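2-(acetamidomethylene)succinate hydrolase (PDB 3KXP) catalyses the last step of vitamin B6 degradation, hydrolysing (E)-2-(acetamidomethylene)succinate to succinic semialdehyde, acetate, ammonia and carbon dioxide. Local coordinates at residues A[122-127]-A[146-151]; A[186-191]-A[197-202]; A[89-94]-A[303-308]; A[290-293]-A[299-302]. One frame throughout, in Å; residues are numbered along the deposited sequence.

Contact 1 of 4, residues A[122-127]-A[146-151]; sequences DDIAGL and RNSVTA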
loop_
_atom_site.group_PDB
_atom_site.type_symbol
_atom_site.label_atom_id
_atom_site.label_comp_id
_atom_site.label_asym_id
_atom_site.label_seq_id
_atom_site.Cartn_x
_atom_site.Cartn_y
_atom_site.Cartn_z
ATOM N N ASP A 122 19.097 5.949 15.817
ATOM C CA ASP A 122 19.563 7.286 16.144
ATOM C C ASP A 122 20.477 7.799 15.034
ATOM O O ASP A 122 20.511 9.004 14.762
ATOM C CB ASP A 122 20.297 7.301 17.492
ATOM C CG ASP A 122 19.377 6.981 18.669
ATOM O OD1 ASP A 122 18.154 7.227 18.563
ATOM O OD2 ASP A 122 19.877 6.495 19.706
ATOM N N ASP A 123 21.213 6.895 14.387
ATOM C CA ASP A 123 22.092 7.304 13.291
ATOM C C ASP A 123 21.272 7.938 12.181
ATOM O O ASP A 123 21.698 8.913 11.568
ATOM C CB ASP A 123 22.847 6.110 12.704
ATOM C CG ASP A 123 24.045 5.710 13.530
ATOM O OD1 ASP A 123 24.596 4.623 13.264
ATOM O OD2 ASP A 123 24.440 6.474 14.435
ATOM N N ILE A 124 20.097 7.370 11.924
ATOM C CA ILE A 124 19.209 7.861 10.872
ATOM C C ILE A 124 18.674 9.256 11.191
ATOM O O ILE A 124 18.669 10.134 10.334
ATOM C CB ILE A 124 18.029 6.869 10.643
ATOM C CG1 ILE A 124 18.599 5.518 10.193
ATOM C CG2 ILE A 124 17.048 7.424 9.602
ATOM C CD1 ILE A 124 17.566 4.453 9.918
ATOM N N ALA A 125 18.222 9.454 12.422
ATOM C CA ALA A 125 17.715 10.756 12.839
ATOM C C ALA A 125 18.841 11.778 12.692
ATOM O O ALA A 125 18.657 12.851 12.109
ATOM C CB ALA A 125 17.258 10.693 14.283
ATOM N N GLY A 126 20.015 11.432 13.221
ATOM C CA GLY A 126 21.154 12.322 13.135
ATOM C C GLY A 126 21.440 12.741 11.706
ATOM O O GLY A 126 21.668 13.914 11.430
ATOM N N LEU A 127 21.409 11.779 10.792
ATOM C CA LEU A 127 21.688 12.034 9.384
ATOM C C LEU A 127 20.606 12.894 8.723
ATOM O O LEU A 127 20.902 13.769 7.904
ATOM C CB LEU A 127 21.850 10.691 8.660
ATOM C CG LEU A 127 22.335 10.623 7.211
ATOM C CD1 LEU A 127 21.200 10.987 6.303
ATOM C CD2 LEU A 127 23.533 11.532 6.996
ATOM N N ARG A 146 14.442 -2.886 9.319
ATOM C CA ARG A 146 14.242 -2.895 10.761
ATOM C C ARG A 146 14.647 -1.532 11.338
ATOM O O ARG A 146 13.945 -0.964 12.167
ATOM C CB ARG A 146 15.069 -4.017 11.392
ATOM C CG ARG A 146 15.017 -4.042 12.905
ATOM C CD ARG A 146 16.134 -3.200 13.497
ATOM N NE ARG A 146 16.837 -4.000 14.481
ATOM C CZ ARG A 146 18.140 -3.944 14.715
ATOM N NH1 ARG A 146 18.917 -3.112 14.034
ATOM N NH2 ARG A 146 18.665 -4.753 15.622
ATOM N N ASN A 147 15.774 -1.003 10.870
ATOM C CA ASN A 147 16.251 0.283 11.340
ATOM C C ASN A 147 15.298 1.415 10.987
ATOM O O ASN A 147 14.995 2.256 11.835
ATOM C CB ASN A 147 17.643 0.587 10.769
ATOM C CG ASN A 147 18.707 -0.357 11.304
ATOM O OD1 ASN A 147 18.508 -1.003 12.333
ATOM N ND2 ASN A 147 19.848 -0.433 10.617
ATOM N N SER A 148 14.818 1.438 9.745
ATOM C CA SER A 148 13.914 2.497 9.317
ATOM C C SER A 148 12.599 2.541 10.093
ATOM O O SER A 148 12.152 3.615 10.488
ATOM C CB SER A 148 13.622 2.380 7.826
ATOM O OG SER A 148 14.783 2.649 7.070
ATOM N N VAL A 149 11.976 1.390 10.315
ATOM C CA VAL A 149 10.715 1.371 11.045
ATOM C C VAL A 149 10.930 1.810 12.497
ATOM O O VAL A 149 10.080 2.494 13.073
ATOM C CB VAL A 149 10.064 -0.023 10.998
ATOM C CG1 VAL A 149 8.755 -0.022 11.788
ATOM C CG2 VAL A 149 9.807 -0.420 9.542
ATOM N N THR A 150 12.066 1.428 13.084
ATOM C CA THR A 150 12.377 1.828 14.458
ATOM C C THR A 150 12.547 3.353 14.486
ATOM O O THR A 150 12.041 4.032 15.375
ATOM C CB THR A 150 13.679 1.165 14.962
ATOM O OG1 THR A 150 13.529 -0.260 14.940
ATOM C CG2 THR A 150 13.990 1.603 16.392
ATOM N N ALA A 151 13.242 3.882 13.485
ATOM C CA ALA A 151 13.477 5.316 13.380
ATOM C C ALA A 151 12.168 6.093 13.230
ATOM O O ALA A 151 11.943 7.086 13.922
ATOM C CB ALA A 151 14.395 5.607 12.192
#
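Ile124 carries the apolar part of this buried contact, laying its side chain against one side of the helix that holds Asn147, Ser148 and Ala151. Its CD1 is the outermost probe, lying 3.9 Å from Asn147 O and 4.0 Å from Asn147 CB. The same methyl comes within 4.1 Å of Ala151 CB, and the branch methyl Ile124 CG2 reaches Ala151 CB as well, so the two arms of the isoleucine straddle one small side chain. The extended chi2 (-179°) carries CD1 out to the partner backbone. Phe74 of strand 70-74 touches both Ile124 and Ser148.

These are two neighbouring helices of the alpha/beta hydrolase fold. The partner of helix 117-131 is helix 143-154, which starts directly after the presumed nucleophile Ser142 at the strand-to-helix elbow. The short segments cross at -68° with their axes 9.3 Å apart, a gap that Ile124 bridges to reach Ala151.

No hydrogen bond links the two segments; the polar groups of 146-151 pair with one another or with other residues. Arg146 NH1 donates to Asn147 OD1 over 2.7 Å, in the plane of both the amide carbonyl and the guanidinium, which should keep the amide and the guanidinium nearly coplanar. The other end of that amide, Asn147 ND2, binds Gln102 OE1, while Ser148 OG bonds to Gly144 O. Thr150 OG1 reaches Arg146 O at 2.9 Å, from the face of that carbonyl opposite to Thr150 N.

Charge ties the helices at a second place: Asp122 OD1 forms a salt bridge with Lys154 NZ at the C-terminal end of helix 143-154.

Contact 2 of 4, residues A[186-191]-A[197-202]; sequences GSQLFE and EAYLAG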
loop_
_atom_site.group_PDB
_atom_site.type_symbol
_atom_site.label_atom_id
_atom_site.label_comp_id
_atom_site.label_asym_id
_atom_site.label_seq_id
_atom_site.Cartn_x
_atom_site.Cartn_y
_atom_site.Cartn_z
ATOM N N GLY A 186 31.755 -14.471 5.079
ATOM C CA GLY A 186 32.489 -13.686 4.107
ATOM C C GLY A 186 33.773 -13.101 4.657
ATOM O O GLY A 186 34.595 -12.587 3.897
ATOM N N SER A 187 33.957 -13.172 5.974
ATOM C CA SER A 187 35.163 -12.636 6.590
ATOM C C SER A 187 36.344 -13.559 6.314
ATOM O O SER A 187 36.703 -14.390 7.146
ATOM C CB SER A 187 34.967 -12.477 8.096
ATOM O OG SER A 187 36.087 -11.830 8.674
ATOM N N GLN A 188 36.936 -13.406 5.133
ATOM C CA GLN A 188 38.072 -14.222 4.709
ATOM C C GLN A 188 38.883 -13.446 3.668
ATOM O O GLN A 188 38.448 -12.401 3.181
ATOM C CB GLN A 188 37.573 -15.529 4.083
ATOM C CG GLN A 188 36.689 -15.302 2.858
ATOM C CD GLN A 188 36.123 -16.586 2.268
ATOM O OE1 GLN A 188 36.835 -17.365 1.628
ATOM N NE2 GLN A 188 34.831 -16.813 2.488
ATOM N N LEU A 189 40.053 -13.970 3.317
ATOM C CA LEU A 189 40.920 -13.326 2.338
ATOM C C LEU A 189 40.671 -13.877 0.935
ATOM O O LEU A 189 41.023 -15.017 0.649
ATOM C CB LEU A 189 42.384 -13.547 2.723
ATOM C CG LEU A 189 43.469 -13.042 1.766
ATOM C CD1 LEU A 189 43.405 -11.521 1.653
ATOM C CD2 LEU A 189 44.834 -13.488 2.279
ATOM N N PHE A 190 40.058 -13.076 0.068
ATOM C CA PHE A 190 39.801 -13.512 -1.297
ATOM C C PHE A 190 41.010 -13.193 -2.168
ATOM O O PHE A 190 41.644 -12.150 -2.011
ATOM C CB PHE A 190 38.552 -12.832 -1.862
ATOM C CG PHE A 190 37.297 -13.165 -1.114
ATOM C CD1 PHE A 190 36.817 -12.317 -0.118
ATOM C CD2 PHE A 190 36.622 -14.353 -1.366
ATOM C CE1 PHE A 190 35.685 -12.645 0.618
ATOM C CE2 PHE A 190 35.485 -14.694 -0.633
ATOM C CZ PHE A 190 35.017 -13.836 0.362
ATOM N N GLU A 191 41.322 -14.102 -3.081
ATOM C CA GLU A 191 42.463 -13.956 -3.978
ATOM C C GLU A 191 42.317 -12.799 -4.967
ATOM O O GLU A 191 43.273 -12.063 -5.229
ATOM C CB GLU A 191 42.666 -15.275 -4.726
ATOM C CG GLU A 191 43.525 -15.193 -5.962
ATOM C CD GLU A 191 43.719 -16.554 -6.603
ATOM O OE1 GLU A 191 42.707 -17.268 -6.800
ATOM O OE2 GLU A 191 44.879 -16.906 -6.909
ATOM N N GLU A 197 33.199 -12.968 -6.386
ATOM C CA GLU A 197 31.944 -13.217 -7.084
ATOM C C GLU A 197 31.528 -14.679 -6.960
ATOM O O GLU A 197 30.349 -14.975 -6.761
ATOM C CB GLU A 197 32.078 -12.838 -8.549
ATOM C CG GLU A 197 32.322 -11.369 -8.757
ATOM C CD GLU A 197 32.614 -11.048 -10.197
ATOM O OE1 GLU A 197 33.624 -11.561 -10.726
ATOM O OE2 GLU A 197 31.833 -10.289 -10.803
ATOM N N ALA A 198 32.492 -15.588 -7.081
ATOM C CA ALA A 198 32.199 -17.011 -6.945
ATOM C C ALA A 198 31.589 -17.216 -5.566
ATOM O O ALA A 198 30.550 -17.858 -5.422
ATOM C CB ALA A 198 33.466 -17.831 -7.075
ATOM N N TYR A 199 32.239 -16.658 -4.551
ATOM C CA TYR A 199 31.748 -16.771 -3.189
ATOM C C TYR A 199 30.330 -16.210 -3.057
ATOM O O TYR A 199 29.443 -16.861 -2.509
ATOM C CB TYR A 199 32.663 -16.024 -2.219
ATOM C CG TYR A 199 31.991 -15.779 -0.888
ATOM C CD1 TYR A 199 31.663 -16.842 -0.043
ATOM C CD2 TYR A 199 31.604 -14.493 -0.510
ATOM C CE1 TYR A 199 30.960 -16.628 1.146
ATOM C CE2 TYR A 199 30.901 -14.270 0.669
ATOM C CZ TYR A 199 30.580 -15.336 1.490
ATOM O OH TYR A 199 29.861 -15.110 2.640
ATOM N N LEU A 200 30.128 -14.994 -3.556
ATOM C CA LEU A 200 28.826 -14.354 -3.469
ATOM C C LEU A 200 27.750 -15.109 -4.243
ATOM O O LEU A 200 26.700 -15.410 -3.695
ATOM C CB LEU A 200 28.926 -12.892 -3.937
ATOM C CG LEU A 200 29.765 -11.973 -3.026
ATOM C CD1 LEU A 200 30.021 -10.642 -3.717
ATOM C CD2 LEU A 200 29.054 -11.759 -1.688
ATOM N N ALA A 201 28.009 -15.426 -5.505
ATOM C CA ALA A 201 27.034 -16.161 -6.310
ATOM C C ALA A 201 26.579 -17.422 -5.571
ATOM O O ALA A 201 25.411 -17.806 -5.643
ATOM C CB ALA A 201 27.641 -16.540 -7.660
ATOM N N GLY A 202 27.510 -18.054 -4.856
ATOM C CA GLY A 202 27.198 -19.262 -4.116
ATOM C C GLY A 202 26.396 -19.016 -2.849
ATOM O O GLY A 202 25.562 -19.842 -2.469
#
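Tyr199 lies against a loop made by Gly186, Gln188 and Phe190, within the helical region inserted between strands 159-165 and 258-263, where alpha/beta hydrolases commonly carry their cap. The loop doubles back on helix 193-203, which it precedes. At the root of the tyrosine, CB sits 3.5 Å from Phe190 CE2. Its CG stands anti to the backbone N (chi1 163°), which carries the ring toward Phe190 and Gly186. Tyr199 CD2 then meets Phe190 CZ at 3.6 Å; the two rings are oblique, with planes at 40°. On the other side of the ring, CD1 and CE1 lie nearest the amide of Gln188, whose NE2 stands over one face, 4.0 Å above the plane and toward the rim, while bonding to Ala185 O. Gln188 CG in turn covers a face of Phe190, so one glutamine overlies both rings. Farther out, Tyr199 CZ is 3.6 Å from Gly186 CA, where a side chain would crowd the phenol. With an alanine in place of Tyr199, Phe190 and the Gln188 amide would probably lose the ring they share and a gap would open beside Gly186. The hydroxyl itself ends 3.2 Å from Gly186 N, at an angle too poor for a hydrogen bond.

Contact 3 of 4, residues A[89-94]-A[303-308]; sequences IRLSDR and ITLKAI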
loop_
_atom_site.group_PDB
_atom_site.type_symbol
_atom_site.label_atom_id
_atom_site.label_comp_id
_atom_site.label_asym_id
_atom_site.label_seq_id
_atom_site.Cartn_x
_atom_site.Cartn_y
_atom_site.Cartn_z
ATOM N N ILE A 89 18.927 5.485 -9.579
ATOM C CA ILE A 89 18.992 6.192 -10.846
ATOM C C ILE A 89 17.577 6.397 -11.378
ATOM O O ILE A 89 17.287 7.404 -12.017
ATOM C CB ILE A 89 19.824 5.410 -11.883
ATOM C CG1 ILE A 89 21.282 5.345 -11.433
ATOM C CG2 ILE A 89 19.739 6.086 -13.236
ATOM C CD1 ILE A 89 22.205 4.639 -12.411
ATOM N N ARG A 90 16.704 5.438 -11.079
ATOM C CA ARG A 90 15.309 5.457 -11.518
ATOM C C ARG A 90 14.429 6.473 -10.796
ATOM O O ARG A 90 13.354 6.815 -11.281
ATOM C CB ARG A 90 14.691 4.070 -11.330
ATOM C CG ARG A 90 15.184 3.003 -12.289
ATOM C CD ARG A 90 14.447 3.082 -13.613
ATOM N NE ARG A 90 14.666 1.891 -14.422
ATOM C CZ ARG A 90 14.396 0.653 -14.020
ATOM N NH1 ARG A 90 13.894 0.435 -12.813
ATOM N NH2 ARG A 90 14.628 -0.372 -14.827
ATOM N N LEU A 91 14.872 6.949 -9.640
ATOM C CA LEU A 91 14.074 7.899 -8.876
ATOM C C LEU A 91 14.761 9.241 -8.678
ATOM O O LEU A 91 14.193 10.140 -8.056
ATOM C CB LEU A 91 13.735 7.298 -7.505
ATOM C CG LEU A 91 12.860 6.040 -7.499
ATOM C CD1 LEU A 91 13.017 5.288 -6.182
ATOM C CD2 LEU A 91 11.419 6.430 -7.736
ATOM N N SER A 92 15.972 9.366 -9.219
ATOM C CA SER A 92 16.794 10.576 -9.096
ATOM C C SER A 92 16.226 11.865 -9.677
ATOM O O SER A 92 16.460 12.948 -9.137
ATOM C CB SER A 92 18.172 10.332 -9.707
ATOM O OG SER A 92 18.916 9.431 -8.912
ATOM N N ASP A 93 15.497 11.753 -10.781
ATOM C CA ASP A 93 14.915 12.928 -11.405
ATOM C C ASP A 93 13.826 13.590 -10.561
ATOM O O ASP A 93 13.539 14.769 -10.748
ATOM C CB ASP A 93 14.363 12.568 -12.788
ATOM C CG ASP A 93 13.828 11.144 -12.859
ATOM O OD1 ASP A 93 12.881 10.804 -12.115
ATOM O OD2 ASP A 93 14.364 10.358 -13.673
ATOM N N ARG A 94 13.247 12.848 -9.617
ATOM C CA ARG A 94 12.168 13.375 -8.773
ATOM C C ARG A 94 12.528 13.475 -7.293
ATOM O O ARG A 94 11.874 14.202 -6.542
ATOM C CB ARG A 94 10.923 12.493 -8.905
ATOM C CG ARG A 94 10.472 12.227 -10.335
ATOM C CD ARG A 94 9.680 10.925 -10.402
ATOM N NE ARG A 94 8.636 10.904 -9.384
ATOM C CZ ARG A 94 7.996 9.816 -8.974
ATOM N NH1 ARG A 94 8.276 8.626 -9.487
ATOM N NH2 ARG A 94 7.083 9.924 -8.027
ATOM N N ILE A 303 9.453 -5.009 -10.233
ATOM C CA ILE A 303 8.303 -5.061 -9.339
ATOM C C ILE A 303 8.546 -4.227 -8.078
ATOM O O ILE A 303 7.629 -3.585 -7.565
ATOM C CB ILE A 303 7.979 -6.511 -8.953
ATOM C CG1 ILE A 303 7.738 -7.334 -10.223
ATOM C CG2 ILE A 303 6.744 -6.555 -8.059
ATOM C CD1 ILE A 303 7.559 -8.823 -9.956
ATOM N N THR A 304 9.789 -4.223 -7.600
ATOM C CA THR A 304 10.163 -3.460 -6.413
ATOM C C THR A 304 9.951 -1.977 -6.703
ATOM O O THR A 304 9.372 -1.239 -5.897
ATOM C CB THR A 304 11.655 -3.685 -6.041
ATOM O OG1 THR A 304 11.865 -5.059 -5.687
ATOM C CG2 THR A 304 12.053 -2.805 -4.870
ATOM N N LEU A 305 10.429 -1.546 -7.862
ATOM C CA LEU A 305 10.300 -0.153 -8.267
ATOM C C LEU A 305 8.832 0.254 -8.351
ATOM O O LEU A 305 8.429 1.257 -7.764
ATOM C CB LEU A 305 10.972 0.068 -9.620
ATOM C CG LEU A 305 10.816 1.468 -10.211
ATOM C CD1 LEU A 305 11.419 2.501 -9.261
ATOM C CD2 LEU A 305 11.484 1.513 -11.577
ATOM N N LYS A 306 8.038 -0.527 -9.080
ATOM C CA LYS A 306 6.614 -0.238 -9.239
ATOM C C LYS A 306 5.875 -0.180 -7.893
ATOM O O LYS A 306 4.960 0.619 -7.702
ATOM C CB LYS A 306 5.965 -1.291 -10.137
ATOM C CG LYS A 306 5.354 -0.737 -11.411
ATOM C CD LYS A 306 4.306 0.335 -11.120
ATOM C CE LYS A 306 3.636 0.831 -12.395
ATOM N NZ LYS A 306 2.595 1.867 -12.119
ATOM N N ALA A 307 6.277 -1.037 -6.964
ATOM C CA ALA A 307 5.657 -1.078 -5.652
ATOM C C ALA A 307 5.972 0.201 -4.901
ATOM O O ALA A 307 5.134 0.715 -4.164
ATOM C CB ALA A 307 6.164 -2.271 -4.877
ATOM N N ILE A 308 7.183 0.717 -5.080
ATOM C CA ILE A 308 7.576 1.949 -4.405
ATOM C C ILE A 308 6.862 3.161 -5.013
ATOM O O ILE A 308 6.380 4.035 -4.291
ATOM C CB ILE A 308 9.098 2.167 -4.476
ATOM C CG1 ILE A 308 9.806 1.096 -3.644
ATOM C CG2 ILE A 308 9.447 3.556 -3.968
ATOM C CD1 ILE A 308 11.312 1.127 -3.747
#
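Arg90 and Leu91, on the loop between helix 85-89 and strand 96-100, meet Leu305 of helix 301-313. Two residues earlier Ile303 packs on Val289 of strand 286-289, and Thr304 OG1 bonds back to Ser300 O at the start of the helix. At Leu305 itself CG is anti to the backbone N (chi1 176°), which throws both methyls out toward the loop. Leu305 CD1 packs on Leu91 CG at 4.2 Å, and Leu87 of helix 85-89 adds to the same apolar patch. Leu305 CD2 lies 3.9 Å from Arg90 CD, against the aliphatic part of an arginine chain that bends at chi2 (-82°) and crosses the leucine at about a right angle; its still closer approach to the guanidinium is doubtful. Cutting Leu305 back to an alanine is likely to remove the methyls that Leu91 and the Arg90 methylenes pack on, leaving a gap between loop and helix. One residue on, Lys306 packs against Thr255 of the second subunit, and Ala307 touches Val287. Ile308 then points back to the loop, its CG2 4.5 Å from Leu91 CD1. In this way the last helix of the alpha/beta hydrolase fold is joined to the loop after its first. Carbon packs on carbon within, while at the exposed edge of the contact Arg90 forms a salt bridge with Glu302, so the loop is tied to the helix by both packing and charge.

Contact 4 of 4, residues A[290-293]-A[299-302]; sequences PGAD and VSPE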
loop_
_atom_site.group_PDB
_atom_site.type_symbol
_atom_site.label_atom_id
_atom_site.label_comp_id
_atom_site.label_asym_id
_atom_site.label_seq_id
_atom_site.Cartn_x
_atom_site.Cartn_y
_atom_site.Cartn_z
ATOM N N PRO A 290 6.394 -12.090 -6.116
ATOM C CA PRO A 290 6.524 -13.450 -6.649
ATOM C C PRO A 290 7.908 -13.670 -7.247
ATOM O O PRO A 290 8.481 -12.770 -7.861
ATOM C CB PRO A 290 5.430 -13.514 -7.717
ATOM C CG PRO A 290 4.442 -12.459 -7.281
ATOM C CD PRO A 290 5.341 -11.350 -6.831
ATOM N N GLY A 291 8.435 -14.873 -7.064
ATOM C CA GLY A 291 9.748 -15.198 -7.593
ATOM C C GLY A 291 10.920 -14.639 -6.800
ATOM O O GLY A 291 12.072 -14.944 -7.112
ATOM N N ALA A 292 10.640 -13.828 -5.780
ATOM C CA ALA A 292 11.696 -13.229 -4.966
ATOM C C ALA A 292 11.889 -13.897 -3.608
ATOM O O ALA A 292 10.919 -14.288 -2.950
ATOM C CB ALA A 292 11.413 -11.742 -4.763
ATOM N N ASP A 293 13.146 -14.033 -3.195
ATOM C CA ASP A 293 13.451 -14.607 -1.890
ATOM C C ASP A 293 13.726 -13.408 -0.975
ATOM O O ASP A 293 13.169 -12.328 -1.191
ATOM C CB ASP A 293 14.660 -15.562 -1.953
ATOM C CG ASP A 293 15.943 -14.874 -2.412
ATOM O OD1 ASP A 293 17.012 -15.528 -2.388
ATOM O OD2 ASP A 293 15.888 -13.684 -2.796
ATOM N N VAL A 299 16.685 -9.120 -6.594
ATOM C CA VAL A 299 16.140 -10.195 -7.412
ATOM C C VAL A 299 14.944 -9.772 -8.271
ATOM O O VAL A 299 14.744 -10.309 -9.354
ATOM C CB VAL A 299 15.743 -11.415 -6.523
ATOM C CG1 VAL A 299 15.228 -12.553 -7.391
ATOM C CG2 VAL A 299 16.950 -11.885 -5.702
ATOM N N SER A 300 14.161 -8.803 -7.801
ATOM C CA SER A 300 12.990 -8.329 -8.545
ATOM C C SER A 300 12.979 -6.806 -8.613
ATOM O O SER A 300 12.090 -6.156 -8.058
ATOM C CB SER A 300 11.697 -8.801 -7.869
ATOM O OG SER A 300 11.704 -10.201 -7.654
ATOM N N PRO A 301 13.963 -6.215 -9.308
ATOM C CA PRO A 301 14.072 -4.758 -9.444
ATOM C C PRO A 301 12.861 -4.015 -10.010
ATOM O O PRO A 301 12.509 -2.939 -9.515
ATOM C CB PRO A 301 15.322 -4.584 -10.314
ATOM C CG PRO A 301 15.338 -5.841 -11.143
ATOM C CD PRO A 301 14.983 -6.898 -10.125
ATOM N N GLU A 302 12.225 -4.569 -11.040
ATOM C CA GLU A 302 11.076 -3.909 -11.653
ATOM C C GLU A 302 9.873 -3.853 -10.732
ATOM O O GLU A 302 9.329 -2.775 -10.475
ATOM C CB GLU A 302 10.677 -4.602 -12.957
ATOM C CG GLU A 302 11.758 -4.579 -14.025
ATOM C CD GLU A 302 12.291 -3.183 -14.285
ATOM O OE1 GLU A 302 11.477 -2.258 -14.506
ATOM O OE2 GLU A 302 13.528 -3.008 -14.271
#
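The backbone of Gly291 and Ala292 passes beside the turn at Val299 and Ser300, Ala292 CA and Val299 CA being 5.9 Å apart, and the chain bends at Gly291 with a positive phi of 77° that favours glycine. The side chains of Val299 and Ser300 face the loop. Val299 spreads its two methyls over it: CG1 is 4.0 Å from Gly291 O, and CG2 lies 3.6 Å from Asp293 OD2, the valine and aspartate side chains crossing at about a right angle. A chi1 of 61° places the Asp293 carboxylate between its own backbone N and carbonyl carbon, and there it is held from both ends. OD2 accepts from Tyr295 N, and OD1 from Asn206 ND2. Ser300, next in sequence after Val299, brings its OG 3.3 Å from Ala292 CB and 4.1 Å from Pro290 O.

The segments flank the short excursion that carries His294, the presumed catalytic histidine, set as in other alpha/beta hydrolases on the loop after the last strand. Helix 296-299 follows, and Ser300 occupies the N-cap position of helix 301-313 without a capping bond from its side chain. The loop is fastened to its other neighbours as well: Gly291 N bonds to Glu264 OE1, Ala292 pairs by backbone with Ser265, and Pro290 packs on Pro282 of the second subunit.

No hydrogen bond joins the two segments. They are held by van der Waals contact of Val299 and Ser300, while the Asp293 carboxylate, with its two bonds, is likely to steady the chain next to His294.

Overall arrangement
Contacts 3 and 4 share helix 301-313 and touch through a salt bridge, Arg90 NH2 to Glu302 OE2 at 2.9 Å, their centres about 15 Å apart. Contact 4 is the one nearest the presumed catalytic histidine, the Asp293 side chain lying about 5 Å from that of His294 and about 7 Å from that of Asp166. Contact 1, about 26 Å from contact 4 between centres, adjoins the nucleophile of the presumed triad: the side chain of Asn147 is about 3 Å from that of Leu143, a chloride-binding residue beside Ser142. Contact 2 stands apart in the cap-like helical region, about 30 Å between centres from contacts 1 and 3, though its nearest atoms are about 9 Å from contact 4.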